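Local coordinates for protein tartronate semialdehyde reductase (PDB 1VPD) that probably catalyses the NADH- or NADPH-dependent reduction of tartronate semialdehyde to D-glycerate, the last step of galactarate breakdown, at residues Gly14-Pro19 against Ala123-Gly128; Val94-Ser99 against Asp153-Met158; Val180-Asn185 against Asp239-Asp244. One frame throughout, in Å; residues are numbered along the deposited sequence.

Interaction 1 of 3, residues Gly14-Pro19 against Ala123-Gly128; sequences GIMGKP and APVSGG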
loop_
_atom_site.group_PDB
_atom_site.type_symbol
_atom_site.label_atom_id
_atom_site.label_comp_id
_atom_site.label_asym_id
_atom_site.label_seq_id
_atom_site.Cartn_x
_atom_site.Cartn_y
_atom_site.Cartn_z
ATOM N N GLY A 14 2.345 -7.272 7.692
ATOM C CA GLY A 14 3.593 -6.571 7.427
ATOM C C GLY A 14 3.573 -5.131 7.938
ATOM O O GLY A 14 2.826 -4.771 8.855
ATOM N N ILE A 15 4.379 -4.274 7.311
ATOM C CA ILE A 15 4.532 -2.892 7.767
ATOM C C ILE A 15 3.206 -2.152 7.820
ATOM O O ILE A 15 2.961 -1.385 8.748
ATOM C CB ILE A 15 5.583 -2.153 6.863
ATOM C CG1 ILE A 15 6.993 -2.683 7.191
ATOM C CG2 ILE A 15 5.521 -0.654 7.105
ATOM C CD1 ILE A 15 8.131 -2.184 6.306
HETATM N N MSE A 16 2.352 -2.371 6.813
HETATM C CA MSE A 16 1.025 -1.778 6.802
HETATM C C MSE A 16 0.012 -2.673 7.540
HETATM O O MSE A 16 -0.769 -2.197 8.365
HETATM C CB MSE A 16 0.588 -1.541 5.349
HETATM C CG MSE A 16 1.608 -0.718 4.523
HETATM SE SE MSE A 16 1.781 1.126 5.170
HETATM C CE MSE A 16 -0.076 1.626 4.802
ATOM N N GLY A 17 0.025 -3.966 7.231
ATOM C CA GLY A 17 -0.988 -4.887 7.737
ATOM C C GLY A 17 -1.028 -5.005 9.257
ATOM O O GLY A 17 -2.095 -5.060 9.860
ATOM N N LYS A 18 0.138 -5.083 9.865
ATOM C CA LYS A 18 0.190 -5.251 11.325
ATOM C C LYS A 18 -0.525 -4.118 12.072
ATOM O O LYS A 18 -1.455 -4.389 12.837
ATOM C CB LYS A 18 1.619 -5.452 11.814
ATOM C CG LYS A 18 1.698 -5.729 13.312
ATOM C CD LYS A 18 3.016 -6.352 13.667
ATOM C CE LYS A 18 4.049 -5.329 13.941
ATOM N NZ LYS A 18 5.225 -5.975 14.610
ATOM N N PRO A 19 -0.140 -2.848 11.876
ATOM C CA PRO A 19 -0.865 -1.763 12.556
ATOM C C PRO A 19 -2.337 -1.647 12.188
ATOM O O PRO A 19 -3.143 -1.244 13.042
ATOM C CB PRO A 19 -0.077 -0.498 12.184
ATOM C CG PRO A 19 0.723 -0.885 10.978
ATOM C CD PRO A 19 1.028 -2.349 11.124
ATOM N N ALA A 123 -9.691 -2.893 -2.197
ATOM C CA ALA A 123 -9.662 -1.729 -1.312
ATOM C C ALA A 123 -8.237 -1.365 -0.860
ATOM O O ALA A 123 -7.937 -1.374 0.342
ATOM C CB ALA A 123 -10.541 -1.988 -0.097
ATOM N N PRO A 124 -7.360 -1.040 -1.811
ATOM C CA PRO A 124 -6.016 -0.583 -1.470
ATOM C C PRO A 124 -6.044 0.750 -0.730
ATOM O O PRO A 124 -7.067 1.455 -0.660
ATOM C CB PRO A 124 -5.318 -0.458 -2.838
ATOM C CG PRO A 124 -6.424 -0.253 -3.810
ATOM C CD PRO A 124 -7.579 -1.058 -3.268
ATOM N N VAL A 125 -4.910 1.083 -0.143
ATOM C CA VAL A 125 -4.829 2.185 0.792
ATOM C C VAL A 125 -3.705 3.127 0.468
ATOM O O VAL A 125 -2.756 2.768 -0.250
ATOM C CB VAL A 125 -4.669 1.674 2.265
ATOM C CG1 VAL A 125 -5.672 0.581 2.579
ATOM C CG2 VAL A 125 -3.260 1.158 2.549
ATOM N N SER A 126 -3.780 4.314 1.056
ATOM C CA SER A 126 -2.647 5.244 1.028
ATOM C C SER A 126 -2.514 6.033 2.320
ATOM O O SER A 126 -3.508 6.462 2.923
ATOM C CB SER A 126 -2.775 6.209 -0.137
ATOM O OG SER A 126 -1.633 7.029 -0.177
ATOM N N GLY A 127 -1.264 6.263 2.702
ATOM C CA GLY A 127 -0.942 7.144 3.808
ATOM C C GLY A 127 0.390 6.867 4.453
ATOM O O GLY A 127 0.889 7.677 5.251
ATOM N N GLY A 128 0.985 5.727 4.126
ATOM C CA GLY A 128 2.284 5.366 4.645
ATOM C C GLY A 128 2.178 4.725 6.010
ATOM O O GLY A 128 1.135 4.750 6.637
#

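Interaction 2 of 3, residues Val94-Ser99 against Asp153-Met158; sequences VLIDMS and DLMKAM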
loop_
_atom_site.group_PDB
_atom_site.type_symbol
_atom_site.label_atom_id
_atom_site.label_comp_id
_atom_site.label_asym_id
_atom_site.label_seq_id
_atom_site.Cartn_x
_atom_site.Cartn_y
_atom_site.Cartn_z
ATOM N N VAL A 94 -16.878 -12.880 1.940
ATOM C CA VAL A 94 -16.350 -11.705 1.245
ATOM C C VAL A 94 -14.848 -11.605 1.468
ATOM O O VAL A 94 -14.387 -11.699 2.606
ATOM C CB VAL A 94 -17.009 -10.423 1.764
ATOM C CG1 VAL A 94 -16.421 -9.173 1.076
ATOM C CG2 VAL A 94 -18.561 -10.489 1.596
ATOM N N LEU A 95 -14.095 -11.391 0.382
ATOM C CA LEU A 95 -12.682 -11.020 0.460
ATOM C C LEU A 95 -12.570 -9.523 0.219
ATOM O O LEU A 95 -13.060 -9.030 -0.804
ATOM C CB LEU A 95 -11.851 -11.752 -0.584
ATOM C CG LEU A 95 -10.402 -11.261 -0.794
ATOM C CD1 LEU A 95 -9.567 -11.454 0.452
ATOM C CD2 LEU A 95 -9.777 -12.002 -1.967
ATOM N N ILE A 96 -11.944 -8.826 1.154
ATOM C CA ILE A 96 -11.548 -7.434 0.983
ATOM C C ILE A 96 -10.043 -7.452 0.801
ATOM O O ILE A 96 -9.268 -7.556 1.768
ATOM C CB ILE A 96 -11.974 -6.547 2.173
ATOM C CG1 ILE A 96 -13.483 -6.624 2.405
ATOM C CG2 ILE A 96 -11.600 -5.071 1.937
ATOM C CD1 ILE A 96 -13.932 -5.826 3.589
ATOM N N ASP A 97 -9.601 -7.402 -0.444
ATOM C CA ASP A 97 -8.161 -7.360 -0.691
ATOM C C ASP A 97 -7.713 -5.914 -0.648
ATOM O O ASP A 97 -8.145 -5.099 -1.468
ATOM C CB ASP A 97 -7.805 -8.003 -2.036
ATOM C CG ASP A 97 -6.312 -8.022 -2.297
ATOM O OD1 ASP A 97 -5.508 -7.998 -1.308
ATOM O OD2 ASP A 97 -5.873 -8.060 -3.471
HETATM N N MSE A 98 -6.854 -5.599 0.313
HETATM C CA MSE A 98 -6.335 -4.255 0.511
HETATM C C MSE A 98 -4.909 -4.099 -0.028
HETATM O O MSE A 98 -4.279 -3.052 0.151
HETATM C CB MSE A 98 -6.427 -3.886 1.993
HETATM C CG MSE A 98 -7.897 -3.971 2.496
HETATM SE SE MSE A 98 -8.242 -3.335 4.284
HETATM C CE MSE A 98 -8.498 -1.450 3.888
ATOM N N SER A 99 -4.437 -5.123 -0.727
ATOM C CA SER A 99 -3.148 -5.106 -1.420
ATOM C C SER A 99 -3.196 -4.165 -2.613
ATOM O O SER A 99 -4.245 -3.952 -3.231
ATOM C CB SER A 99 -2.812 -6.507 -1.936
ATOM O OG SER A 99 -3.004 -7.510 -0.941
ATOM N N ASP A 153 -18.034 0.284 7.698
ATOM C CA ASP A 153 -17.582 0.513 9.059
ATOM C C ASP A 153 -16.321 -0.260 9.382
ATOM O O ASP A 153 -15.454 0.244 10.066
ATOM C CB ASP A 153 -18.665 0.142 10.085
ATOM C CG ASP A 153 -19.846 1.104 10.078
ATOM O OD1 ASP A 153 -19.748 2.252 9.587
ATOM O OD2 ASP A 153 -20.951 0.779 10.572
ATOM N N LEU A 154 -16.224 -1.493 8.899
ATOM C CA LEU A 154 -15.054 -2.317 9.148
ATOM C C LEU A 154 -13.823 -1.641 8.526
ATOM O O LEU A 154 -12.782 -1.518 9.164
ATOM C CB LEU A 154 -15.240 -3.696 8.515
ATOM C CG LEU A 154 -14.006 -4.618 8.529
ATOM C CD1 LEU A 154 -13.542 -4.914 9.943
ATOM C CD2 LEU A 154 -14.270 -5.897 7.776
HETATM N N MSE A 155 -13.954 -1.234 7.267
HETATM C CA MSE A 155 -12.826 -0.566 6.586
HETATM C C MSE A 155 -12.492 0.770 7.255
HETATM O O MSE A 155 -11.312 1.132 7.425
HETATM C CB MSE A 155 -13.133 -0.379 5.095
HETATM C CG MSE A 155 -13.147 -1.679 4.316
HETATM SE SE MSE A 155 -13.435 -1.477 2.411
HETATM C CE MSE A 155 -15.350 -0.996 2.395
ATOM N N LYS A 156 -13.529 1.504 7.654
ATOM C CA LYS A 156 -13.361 2.826 8.268
ATOM C C LYS A 156 -12.648 2.762 9.615
ATOM O O LYS A 156 -12.021 3.727 10.026
ATOM C CB LYS A 156 -14.707 3.554 8.384
ATOM C CG LYS A 156 -14.624 4.976 8.900
ATOM C CD LYS A 156 -13.980 5.925 7.878
ATOM C CE LYS A 156 -13.975 7.373 8.385
ATOM N NZ LYS A 156 -13.147 7.525 9.627
ATOM N N ALA A 157 -12.720 1.624 10.303
ATOM C CA ALA A 157 -11.993 1.453 11.556
ATOM C C ALA A 157 -10.471 1.553 11.429
ATOM O O ALA A 157 -9.775 1.754 12.434
ATOM C CB ALA A 157 -12.382 0.122 12.216
HETATM N N MSE A 158 -9.953 1.436 10.199
HETATM C CA MSE A 158 -8.517 1.551 9.924
HETATM C C MSE A 158 -8.131 2.879 9.262
HETATM O O MSE A 158 -6.940 3.109 8.989
HETATM C CB MSE A 158 -8.082 0.415 8.995
HETATM C CG MSE A 158 -8.133 -0.965 9.644
HETATM SE SE MSE A 158 -7.989 -2.415 8.364
HETATM C CE MSE A 158 -9.657 -2.141 7.447
#

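Interaction 3 of 3, residues Val180-Asn185 against Asp239-Asp244; sequences VIVALN and DLHIKD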
loop_
_atom_site.group_PDB
_atom_site.type_symbol
_atom_site.label_atom_id
_atom_site.label_comp_id
_atom_site.label_asym_id
_atom_site.label_seq_id
_atom_site.Cartn_x
_atom_site.Cartn_y
_atom_site.Cartn_z
ATOM N N VAL A 180 1.429 7.045 -8.793
ATOM C CA VAL A 180 2.034 8.008 -9.702
ATOM C C VAL A 180 2.295 9.298 -8.936
ATOM O O VAL A 180 3.420 9.829 -8.970
ATOM C CB VAL A 180 1.116 8.268 -10.938
ATOM C CG1 VAL A 180 1.541 9.535 -11.705
ATOM C CG2 VAL A 180 1.111 7.047 -11.852
ATOM N N ILE A 181 1.286 9.804 -8.247
ATOM C CA ILE A 181 1.458 11.058 -7.512
ATOM C C ILE A 181 2.520 10.922 -6.414
ATOM O O ILE A 181 3.365 11.793 -6.255
ATOM C CB ILE A 181 0.123 11.568 -6.941
ATOM C CG1 ILE A 181 -0.711 12.148 -8.086
ATOM C CG2 ILE A 181 0.372 12.641 -5.885
ATOM C CD1 ILE A 181 -2.201 12.266 -7.737
ATOM N N VAL A 182 2.480 9.847 -5.647
ATOM C CA VAL A 182 3.429 9.714 -4.555
ATOM C C VAL A 182 4.866 9.676 -5.080
ATOM O O VAL A 182 5.744 10.368 -4.551
ATOM C CB VAL A 182 3.108 8.502 -3.670
ATOM C CG1 VAL A 182 4.192 8.298 -2.621
ATOM C CG2 VAL A 182 1.746 8.690 -2.975
ATOM N N ALA A 183 5.120 8.867 -6.109
ATOM C CA ALA A 183 6.462 8.772 -6.668
ATOM C C ALA A 183 6.931 10.125 -7.164
ATOM O O ALA A 183 8.050 10.522 -6.876
ATOM C CB ALA A 183 6.542 7.764 -7.777
ATOM N N LEU A 184 6.078 10.822 -7.918
ATOM C CA LEU A 184 6.471 12.100 -8.505
ATOM C C LEU A 184 6.633 13.192 -7.446
ATOM O O LEU A 184 7.528 14.003 -7.556
ATOM C CB LEU A 184 5.480 12.519 -9.593
ATOM C CG LEU A 184 5.487 11.578 -10.810
ATOM C CD1 LEU A 184 4.407 11.949 -11.798
ATOM C CD2 LEU A 184 6.848 11.611 -11.503
ATOM N N ASN A 185 5.796 13.204 -6.412
ATOM C CA ASN A 185 5.904 14.200 -5.350
ATOM C C ASN A 185 7.218 13.997 -4.595
ATOM O O ASN A 185 7.858 14.972 -4.213
ATOM C CB ASN A 185 4.741 14.137 -4.367
ATOM C CG ASN A 185 3.439 14.744 -4.918
ATOM O OD1 ASN A 185 3.332 15.081 -6.122
ATOM N ND2 ASN A 185 2.435 14.915 -4.014
ATOM N N ASP A 239 11.461 -1.309 -4.025
ATOM C CA ASP A 239 11.084 -2.452 -4.838
ATOM C C ASP A 239 9.566 -2.608 -5.009
ATOM O O ASP A 239 9.112 -3.036 -6.081
ATOM C CB ASP A 239 11.730 -3.754 -4.342
ATOM C CG ASP A 239 13.184 -3.870 -4.726
ATOM O OD1 ASP A 239 13.639 -3.190 -5.689
ATOM O OD2 ASP A 239 13.961 -4.631 -4.105
ATOM N N LEU A 240 8.802 -2.291 -3.966
ATOM C CA LEU A 240 7.346 -2.291 -4.058
ATOM C C LEU A 240 6.816 -1.138 -4.912
ATOM O O LEU A 240 5.882 -1.329 -5.683
ATOM C CB LEU A 240 6.690 -2.270 -2.679
ATOM C CG LEU A 240 6.958 -3.525 -1.855
ATOM C CD1 LEU A 240 6.423 -3.305 -0.435
ATOM C CD2 LEU A 240 6.322 -4.738 -2.498
ATOM N N HIS A 241 7.430 0.036 -4.807
ATOM C CA HIS A 241 6.997 1.157 -5.622
ATOM C C HIS A 241 7.300 0.893 -7.101
ATOM O O HIS A 241 6.503 1.280 -7.952
ATOM C CB HIS A 241 7.567 2.498 -5.141
ATOM C CG HIS A 241 6.623 3.640 -5.356
ATOM N ND1 HIS A 241 6.578 4.736 -4.525
ATOM C CD2 HIS A 241 5.689 3.856 -6.319
ATOM C CE1 HIS A 241 5.647 5.576 -4.960
ATOM N NE2 HIS A 241 5.095 5.067 -6.051
ATOM N N ILE A 242 8.393 0.187 -7.398
ATOM C CA ILE A 242 8.696 -0.241 -8.757
ATOM C C ILE A 242 7.553 -1.087 -9.323
ATOM O O ILE A 242 7.121 -0.878 -10.456
ATOM C CB ILE A 242 10.057 -1.010 -8.834
ATOM C CG1 ILE A 242 11.216 -0.013 -8.709
ATOM C CG2 ILE A 242 10.157 -1.800 -10.137
ATOM C CD1 ILE A 242 12.602 -0.633 -8.524
ATOM N N LYS A 243 7.069 -2.040 -8.536
ATOM C CA LYS A 243 5.940 -2.887 -8.948
ATOM C C LYS A 243 4.694 -2.046 -9.235
ATOM O O LYS A 243 4.021 -2.266 -10.254
ATOM C CB LYS A 243 5.686 -3.970 -7.894
ATOM C CG LYS A 243 4.388 -4.757 -8.012
ATOM C CD LYS A 243 3.227 -4.132 -7.257
ATOM C CE LYS A 243 3.479 -3.975 -5.752
ATOM N NZ LYS A 243 2.268 -3.455 -5.006
ATOM N N ASP A 244 4.418 -1.066 -8.375
ATOM C CA ASP A 244 3.267 -0.187 -8.597
ATOM C C ASP A 244 3.448 0.640 -9.875
ATOM O O ASP A 244 2.502 0.792 -10.641
ATOM C CB ASP A 244 3.023 0.759 -7.428
ATOM C CG ASP A 244 2.475 0.064 -6.201
ATOM O OD1 ASP A 244 1.863 -1.038 -6.314
ATOM O OD2 ASP A 244 2.648 0.576 -5.077
#

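Interaction 1 of 3, residues Gly14-Pro19 against Ala123-Gly128
The carbonyl group of Gly128 is the flat group of this contact, and the selenomethionine Met16 lies over one of its faces: SE stands almost directly above Gly128 C at 3.7 Å, and CE is 3.8 Å from Gly128 O on the same side. Met16 has two conformers, and the contact belongs to one of them. In it the chain folds at chi2 (-66°) and again at chi3 (-63°), which brings the methyl to Val125, where Met16 CE is 3.9 Å from Val125 CG2, the two side chains sliding past each other in opposite directions. Val125 belongs to the end of strand 119-126, and its backbone O accepts a hydrogen bond from Lys175, the predicted active-site lysine. On the other side, Gly14 and Gly17 fit the Gly-rich turn of a Rossmann fold, which leads into helix 17-26 and is predicted to bind NAD(+). A tartrate ion, probably from the crystallisation liquor, hydrogen-bonds to Ser126 OG and Gly127 N. The contact itself is van der Waals in character: the selenium, where the natural protein has sulfur, and its methyl rest on a peptide carbonyl and a valine, joining dinucleotide turn to pocket wall without a directional bond.

Interaction 2 of 3, residues Val94-Ser99 against Asp153-Met158
Between Ile96 and Met98, the two residues that carry this contact on the strand side, Asp97 points its OD1 to the other side of the chain, where three donors grip it. Ser99 OG is 2.6 Å from Asp97 OD1, on its syn lone pair; Ser99 N meets the same OD1 at 3.1 Å from above the carboxylate plane to close an Asx turn, and Thr67 OG1 of the neighbouring strand is the third. The turn ends strand 94-97 of the Rossmann-type sheet, and helix 145-156 with the residues just after it packs on the opposite side of that strand. The packing is wholly apolar and buried. Ile96 serves two partners with two branches: CD1 reaches CD2 of Leu154 at 4.2 Å, while CG2 meets SE of Met155 at 4.1 Å. A chi1 of -57° sets CG2 anti to the backbone N, toward Met155, and the extended chi2 carries CD1 out to Leu154. Val125 and Met20 also touch Met98, and Leu24 lies against Leu154 and Met158, so the packing continues onto helix 17-26, which follows the predicted NAD(+)-binding turn. Met98 and Met158, both selenomethionine, run toward each other tip to tip. Each is extended through chi2 and bent only at chi3, which brings Met98 SE to 3.7 Å from Met158 CE, and Met98 CE to 3.8 Å from Met158 CE.

Interaction 3 of 3, residues Val180-Asn185 against Asp239-Asp244
His241 of helix 238-255 sets its imidazole against helix 170-198 beside Ala183, and the packing is tight there. Its NE2 is 3.5 Å from Ala183 CB, and CE1 is equally close, 3.5 Å, to Ala183 N. The methyl approaches the ring obliquely. A chi1 of -146°, well away from a staggered value, carries the ring across to the other helix. The polar end of the ring is satisfied by the same helix: NE2 hydrogen-bonds to Gln179 O, which fixes its rotation, while His282 and Phe236 set their rings against it. Toward Val182 the fit is looser. Val182 CG1 lies at the edge of the His241 ring, near its plane, 3.9 Å from His241 CE1, and the valine is partly exposed, its side chain about 4 Å from a bound tartrate at the nearest atoms. Two and three residues on from the histidine, Lys243 NZ and Asp244 OD1 form a 2.8 Å salt bridge. The same NZ also bonds to Ser100 O, and OD2 of Asp244 to Gln179 NE2, so the predicted NAD(+)-binding lysine is tied through Asp244 to helix 170-198. Helix-on-helix packing of this kind, in a part of the chain without strands, belongs to the helical C-terminal domain of the 3-hydroxyisobutyrate dehydrogenase-related family.

How the interactions relate
Interactions 1 and 2 belong to one dinucleotide-binding domain and share a sheet, in which strands 94-97 and 119-126 are neighbours. Their centres are about 11 Å apart, and they touch: Ala123 N probably hydrogen-bonds to Asp97 O at 2.8 Å, and Val125 CG1 packs on Met98 CE at 3.7 Å. Interaction 3 sits in the helical domain, its centre about 15 Å from that of interaction 1 and about 22 Å from that of interaction 2. Interactions 1 and 3 do not touch, but both border what is probably the pocket between the domains, where the tartrate lies about 4 Å from Gly128 and from Val182 at the nearest atoms. The side chain of Lys175, the predicted active-site residue, is about 6 Å from those of Val125 and Val182.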